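Beta-1,4-galactanase (Humicola insolens, PDB 1HJQ) hydrolyses the beta-1,4-galactosidic linkages of type I arabinogalactans as a family 53 glycoside hydrolase of clan GH-A. Local coordinates at residues 28-31 and 37-40; 97-100 and 104-107; 314-317 and 321-324. One frame throughout, in Å; residues are numbered along the deposited sequence.

Contact 1 (28-31 and 37-40); sequences QEKP and AENG
Lys-30 and Glu-38 meet as a single salt bridge, NZ of Lys-30 lying 2.9 Å from OE1 of Glu-38, and the two side chains cross at about a right angle. The carboxylate presents one oxygen to the ammonium group: OE1 is approached on its syn side, with NZ standing 35° out of the carboxylate plane, not in it. Glu-38 reaches out from the last turn of its helix with CG anti to the backbone N (chi1 -170°) and the chain extended beyond it, and the two side chains together span the 10.7 Å between CA of Lys-30 and CA of Glu-38. Lysine suits the other end because its long, flexible chain can bend at several bonds to bring NZ round. The same NZ makes a weak hydrogen bond to OE1 of Gln-28, and OE1 of Glu-38 also accepts from ND2 of Asn-24, so both charged groups have more than one polar partner. Just beyond, Gly-40, with positive phi, is the C' residue of a Schellman motif, its N bonded to O of Ala-37. Pro-31 is the N-cap of helix 32-38, so the contact joins the loop that leads into this short helix to its C-terminal end, shortly before barrel strand 43-48 begins.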
loop_
_atom_site.group_PDB
_atom_site.type_symbol
_atom_site.label_atom_id
_atom_site.label_comp_id
_atom_site.label_asym_id
_atom_site.label_seq_id
_atom_site.Cartn_x
_atom_site.Cartn_y
_atom_site.Cartn_z
ATOM N N GLN A 28 -2.628 -24.126 14.123
ATOM C CA GLN A 28 -1.259 -24.568 13.893
ATOM C C GLN A 28 -0.328 -23.353 13.803
ATOM O O GLN A 28 -0.442 -22.537 12.892
ATOM C CB GLN A 28 -1.192 -25.400 12.610
ATOM C CG GLN A 28 0.191 -25.919 12.267
ATOM C CD GLN A 28 0.172 -26.883 11.092
ATOM O OE1 GLN A 28 -0.410 -26.593 10.043
ATOM N NE2 GLN A 28 0.815 -28.032 11.260
ATOM N N GLU A 29 0.582 -23.235 14.767
ATOM C CA GLU A 29 1.526 -22.128 14.815
ATOM C C GLU A 29 2.613 -22.232 13.738
ATOM O O GLU A 29 3.161 -23.299 13.508
ATOM C CB GLU A 29 2.184 -22.072 16.197
ATOM C CG GLU A 29 3.112 -20.882 16.386
ATOM C CD GLU A 29 3.611 -20.733 17.809
ATOM O OE1 GLU A 29 2.800 -20.877 18.750
ATOM O OE2 GLU A 29 4.813 -20.455 17.994
ATOM N N LYS A 30 2.902 -21.121 13.069
ATOM C CA LYS A 30 3.943 -21.073 12.036
ATOM C C LYS A 30 4.241 -19.605 11.744
ATOM O O LYS A 30 3.514 -18.716 12.198
ATOM C CB LYS A 30 3.493 -21.743 10.726
ATOM C CG LYS A 30 2.240 -22.585 10.814
ATOM C CD LYS A 30 1.285 -22.210 9.700
ATOM C CE LYS A 30 1.389 -23.142 8.514
ATOM N NZ LYS A 30 0.416 -24.270 8.615
ATOM N N PRO A 31 5.321 -19.332 10.999
ATOM C CA PRO A 31 5.673 -17.946 10.667
ATOM C C PRO A 31 4.569 -17.379 9.774
ATOM O O PRO A 31 4.086 -18.065 8.866
ATOM C CB PRO A 31 6.998 -18.092 9.932
ATOM C CG PRO A 31 7.586 -19.361 10.515
ATOM C CD PRO A 31 6.383 -20.267 10.582
ATOM N N ALA A 37 0.466 -17.427 2.748
ATOM C CA ALA A 37 0.519 -18.188 1.500
ATOM C C ALA A 37 -0.553 -19.276 1.535
ATOM O O ALA A 37 -1.207 -19.567 0.534
ATOM C CB ALA A 37 1.900 -18.807 1.325
ATOM N N GLU A 38 -0.728 -19.848 2.720
ATOM C CA GLU A 38 -1.700 -20.902 2.983
ATOM C C GLU A 38 -3.123 -20.456 2.653
ATOM O O GLU A 38 -3.963 -21.258 2.248
ATOM C CB GLU A 38 -1.615 -21.275 4.464
ATOM C CG GLU A 38 -2.386 -22.501 4.874
ATOM C CD GLU A 38 -2.296 -22.754 6.363
ATOM O OE1 GLU A 38 -1.192 -22.611 6.932
ATOM O OE2 GLU A 38 -3.336 -23.105 6.959
ATOM N N ASN A 39 -3.391 -19.168 2.826
ATOM C CA ASN A 39 -4.720 -18.631 2.573
ATOM C C ASN A 39 -4.941 -18.010 1.196
ATOM O O ASN A 39 -5.960 -17.353 0.971
ATOM C CB ASN A 39 -5.068 -17.618 3.659
ATOM C CG ASN A 39 -5.573 -18.274 4.924
ATOM O OD1 ASN A 39 -6.769 -18.539 5.056
ATOM N ND2 ASN A 39 -4.663 -18.557 5.857
ATOM N N GLY A 40 -3.993 -18.205 0.281
ATOM C CA GLY A 40 -4.143 -17.670 -1.059
ATOM C C GLY A 40 -3.392 -16.387 -1.372
ATOM O O GLY A 40 -3.371 -15.953 -2.519
#

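Contact 2 (97-100 and 104-107); sequences GWPS and NLAW. With NAG (2-acetamido-2-deoxy-beta-D-glucopyranose), chain B.
Pro-99 turns its ring toward the first turn of helix 102-123, where it packs against Leu-105. Its CG comes within 4.1 Å of CB of Leu-105; the small apolar ring can pack at the helix start. Leu-105 holds CG anti to its backbone N, and this chi1 of 177° with a chi2 of 59° brings CD1 to the edge of the Trp-98 indole, near the ring plane and 3.9 Å from CE3 of Trp-98. The two side chains cross at about a right angle, so the leucine methyl abuts the six-membered ring from its rim. Trp-98 has CG beside the backbone N instead (chi1 -75°), which helps bring CE3 to Leu-105, and the broad indole also reaches Tyr-112, their planes inclined at about 60°. Asn-104 starts out toward the proline, but its amide leads away: ND2 is hydrogen-bonded to OD1 of Asp-101, and OD1 of Asn-104 lies at the edge of the Trp-107 ring, in its plane. Trp-107 points its own indole away from the 97-100 loop and offers one face to the N-acetylglucosamine, whose N2 sits 3.5 Å from CD2 of Trp-107. C3 of the sugar lies over the six-membered ring, 3.6 Å from CH2 of Trp-107. This is the surround of a protein-linked glycan, not a substrate pocket. The contact folds the end of the loop after barrel strand 75-80 onto helix 102-123, whose Leu-105 and Ala-106 pack on Leu-156 of helix 150-165.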
loop_
_atom_site.group_PDB
_atom_site.type_symbol
_atom_site.label_atom_id
_atom_site.label_comp_id
_atom_site.label_asym_id
_atom_site.label_seq_id
_atom_site.Cartn_x
_atom_site.Cartn_y
_atom_site.Cartn_z
ATOM N N GLY A 97 17.973 16.107 7.469
ATOM C CA GLY A 97 19.239 16.023 6.759
ATOM C C GLY A 97 19.143 16.181 5.250
ATOM O O GLY A 97 20.081 16.656 4.619
ATOM N N TRP A 98 18.021 15.786 4.662
ATOM C CA TRP A 98 17.854 15.914 3.217
ATOM C C TRP A 98 17.841 17.382 2.781
ATOM O O TRP A 98 17.498 18.262 3.555
ATOM C CB TRP A 98 16.584 15.178 2.785
ATOM C CG TRP A 98 16.790 13.699 2.781
ATOM C CD1 TRP A 98 17.701 13.004 3.523
ATOM C CD2 TRP A 98 16.089 12.727 1.998
ATOM N NE1 TRP A 98 17.615 11.662 3.250
ATOM C CE2 TRP A 98 16.632 11.462 2.316
ATOM C CE3 TRP A 98 15.055 12.800 1.056
ATOM C CZ2 TRP A 98 16.179 10.278 1.727
ATOM C CZ3 TRP A 98 14.604 11.618 0.467
ATOM C CH2 TRP A 98 15.169 10.375 0.807
ATOM N N PRO A 99 18.238 17.661 1.532
ATOM C CA PRO A 99 18.287 19.023 0.987
ATOM C C PRO A 99 17.047 19.911 1.008
ATOM O O PRO A 99 15.926 19.445 1.199
ATOM C CB PRO A 99 18.851 18.816 -0.422
ATOM C CG PRO A 99 18.615 17.369 -0.705
ATOM C CD PRO A 99 18.847 16.702 0.596
ATOM N N SER A 100 17.287 21.208 0.811
ATOM C CA SER A 100 16.248 22.233 0.818
ATOM C C SER A 100 15.986 22.859 -0.547
ATOM O O SER A 100 15.190 23.788 -0.648
ATOM C CB SER A 100 16.632 23.353 1.777
ATOM O OG SER A 100 17.281 22.838 2.920
ATOM N N ASN A 104 18.694 19.401 -5.471
ATOM C CA ASN A 104 19.389 18.517 -4.548
ATOM C C ASN A 104 18.452 17.513 -3.893
ATOM O O ASN A 104 18.812 16.353 -3.730
ATOM C CB ASN A 104 20.124 19.324 -3.475
ATOM C CG ASN A 104 21.467 19.846 -3.960
ATOM O OD1 ASN A 104 22.246 19.109 -4.579
ATOM N ND2 ASN A 104 21.752 21.111 -3.669
ATOM N N LEU A 105 17.253 17.951 -3.523
ATOM C CA LEU A 105 16.284 17.055 -2.899
ATOM C C LEU A 105 15.963 15.920 -3.863
ATOM O O LEU A 105 15.953 14.748 -3.483
ATOM C CB LEU A 105 15.000 17.808 -2.545
ATOM C CG LEU A 105 13.890 16.931 -1.960
ATOM C CD1 LEU A 105 14.383 16.254 -0.690
ATOM C CD2 LEU A 105 12.667 17.775 -1.666
ATOM N N ALA A 106 15.703 16.286 -5.116
ATOM C CA ALA A 106 15.390 15.318 -6.154
ATOM C C ALA A 106 16.562 14.357 -6.333
ATOM O O ALA A 106 16.376 13.149 -6.481
ATOM C CB ALA A 106 15.087 16.042 -7.473
ATOM N N TRP A 107 17.770 14.906 -6.322
ATOM C CA TRP A 107 18.982 14.115 -6.476
ATOM C C TRP A 107 19.042 13.104 -5.332
ATOM O O TRP A 107 19.310 11.915 -5.538
ATOM C CB TRP A 107 20.190 15.041 -6.421
ATOM C CG TRP A 107 21.422 14.478 -7.027
ATOM C CD1 TRP A 107 21.538 13.317 -7.742
ATOM C CD2 TRP A 107 22.720 15.079 -7.023
ATOM N NE1 TRP A 107 22.830 13.160 -8.184
ATOM C CE2 TRP A 107 23.576 14.227 -7.758
ATOM C CE3 TRP A 107 23.243 16.257 -6.473
ATOM C CZ2 TRP A 107 24.933 14.519 -7.958
ATOM C CZ3 TRP A 107 24.588 16.547 -6.672
ATOM C CH2 TRP A 107 25.417 15.680 -7.410
HETATM C C1 NAG B . 23.879 11.715 -4.842
HETATM C C2 NAG B . 24.375 12.863 -3.947
HETATM C C3 NAG B . 25.605 13.534 -4.586
HETATM C C4 NAG B . 26.674 12.480 -4.902
HETATM C C5 NAG B . 26.051 11.402 -5.789
HETATM C C6 NAG B . 27.021 10.311 -6.207
HETATM C C7 NAG B . 23.000 14.280 -2.563
HETATM C C8 NAG B . 22.738 15.770 -2.419
HETATM N N2 NAG B . 23.309 13.830 -3.774
HETATM O O3 NAG B . 26.138 14.513 -3.708
HETATM O O4 NAG B . 27.780 13.078 -5.566
HETATM O O5 NAG B . 24.943 10.780 -5.093
HETATM O O6 NAG B . 26.710 9.076 -5.585
HETATM O O7 NAG B . 22.927 13.548 -1.577
#

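Contact 3 (314-317 and 321-324); sequences TMFT and QALS
With CG of Phe-316 beside its backbone N (chi1 -80°) and the ring turned by a chi2 of 75°, the phenyl group comes back over the opposing backbone and lays one face on Ala-322. The CA of Ala-322 stands 3.9 Å from the centroid of the Phe-316 ring, 29° off the normal, a CH-pi contact. CB of Ala-322 adds an apolar touch at 3.7 Å from CE2 of Phe-316; a bare methyl lets the ring settle this close. Phe-316 and Ala-322 form a single beta bridge, flanked by two backbone hydrogen bonds: N of Leu-323 to O of Met-315 (3.1 Å) and N of Thr-317 to O of Gln-321 (2.8 Å). The two segments thus run antiparallel in the loop that follows the eighth strand of the TIM barrel, 290-296. Beside the bridge, Leu-323 turns toward the other segment, its CB 3.3 Å from O of Met-315, while its branched end spans from Met-315 to OG1 of Thr-317, the side chains of Thr-317 and Leu-323 crossing at about a right angle. The Phe-316 ring also meets Tyr-22 edge-to-face and packs on Leu-32 of helix 32-38, which Ala-322 touches through Ile-35.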
loop_
_atom_site.group_PDB
_atom_site.type_symbol
_atom_site.label_atom_id
_atom_site.label_comp_id
_atom_site.label_asym_id
_atom_site.label_seq_id
_atom_site.Cartn_x
_atom_site.Cartn_y
_atom_site.Cartn_z
ATOM N N THR A 314 -8.524 -6.228 12.159
ATOM C CA THR A 314 -7.639 -7.361 11.903
ATOM C C THR A 314 -8.370 -8.606 11.421
ATOM O O THR A 314 -9.563 -8.775 11.652
ATOM C CB THR A 314 -6.863 -7.752 13.164
ATOM O OG1 THR A 314 -7.785 -8.245 14.144
ATOM C CG2 THR A 314 -6.125 -6.550 13.731
ATOM N N MET A 315 -7.634 -9.479 10.751
ATOM C CA MET A 315 -8.197 -10.723 10.261
ATOM C C MET A 315 -7.605 -11.845 11.103
ATOM O O MET A 315 -7.443 -12.982 10.659
ATOM C CB MET A 315 -7.863 -10.916 8.782
ATOM C CG MET A 315 -8.393 -9.793 7.908
ATOM S SD MET A 315 -8.141 -10.082 6.177
ATOM C CE MET A 315 -9.458 -11.219 5.898
ATOM N N PHE A 316 -7.266 -11.489 12.334
ATOM C CA PHE A 316 -6.721 -12.438 13.277
ATOM C C PHE A 316 -7.370 -12.313 14.643
ATOM O O PHE A 316 -8.009 -11.317 14.979
ATOM C CB PHE A 316 -5.213 -12.262 13.432
ATOM C CG PHE A 316 -4.416 -12.897 12.339
ATOM C CD1 PHE A 316 -4.347 -12.313 11.079
ATOM C CD2 PHE A 316 -3.736 -14.083 12.567
ATOM C CE1 PHE A 316 -3.608 -12.908 10.062
ATOM C CE2 PHE A 316 -2.998 -14.682 11.562
ATOM C CZ PHE A 316 -2.933 -14.093 10.304
ATOM N N THR A 317 -7.200 -13.366 15.418
ATOM C CA THR A 317 -7.708 -13.450 16.764
ATOM C C THR A 317 -6.799 -12.578 17.619
ATOM O O THR A 317 -5.653 -12.319 17.255
ATOM C CB THR A 317 -7.654 -14.928 17.230
ATOM O OG1 THR A 317 -8.980 -15.460 17.259
ATOM C CG2 THR A 317 -7.004 -15.066 18.576
ATOM N N GLN A 321 -4.516 -16.079 16.106
ATOM C CA GLN A 321 -4.985 -17.162 15.246
ATOM C C GLN A 321 -5.758 -16.638 14.046
ATOM O O GLN A 321 -6.719 -15.882 14.191
ATOM C CB GLN A 321 -5.864 -18.137 16.041
ATOM C CG GLN A 321 -6.536 -19.209 15.184
ATOM C CD GLN A 321 -7.169 -20.309 16.018
ATOM O OE1 GLN A 321 -6.503 -20.920 16.859
ATOM N NE2 GLN A 321 -8.452 -20.570 15.787
ATOM N N ALA A 322 -5.347 -17.057 12.856
ATOM C CA ALA A 322 -6.002 -16.603 11.636
ATOM C C ALA A 322 -7.489 -16.878 11.664
ATOM O O ALA A 322 -7.934 -17.944 12.092
ATOM C CB ALA A 322 -5.380 -17.264 10.421
ATOM N N LEU A 323 -8.249 -15.895 11.209
ATOM C CA LEU A 323 -9.694 -15.983 11.142
ATOM C C LEU A 323 -10.059 -16.639 9.808
ATOM O O LEU A 323 -9.259 -16.650 8.870
ATOM C CB LEU A 323 -10.283 -14.576 11.224
ATOM C CG LEU A 323 -11.160 -14.167 12.409
ATOM C CD1 LEU A 323 -10.691 -14.829 13.700
ATOM C CD2 LEU A 323 -11.134 -12.644 12.520
ATOM N N SER A 324 -11.267 -17.188 9.726
ATOM C CA SER A 324 -11.722 -17.851 8.508
ATOM C C SER A 324 -11.630 -16.943 7.296
ATOM O O SER A 324 -11.241 -17.377 6.215
ATOM C CB SER A 324 -13.168 -18.314 8.671
ATOM O OG SER A 324 -14.024 -17.214 8.923
#

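Contacts 1 and 3 are neighbours although far apart in sequence: their centres lie about 11 Å apart and their nearest atoms about 5 Å, without touching. Helix 32-38 is shared: its C-terminal end belongs to contact 1, and its Leu-32 and Ile-35 meet contact 3, so the chain segments after the first and last barrel strands come together here. Tyr-22 touches both, by a backbone hydrogen bond to Lys-30 and by its ring at contact 3. Contact 2 is on the opposite side of the chain's centre, with its centre about 42 Å from those of both others, beside the attached glycan. All three lie away from the catalytic Glu-135 (proton donor) and Glu-245 (nucleophile).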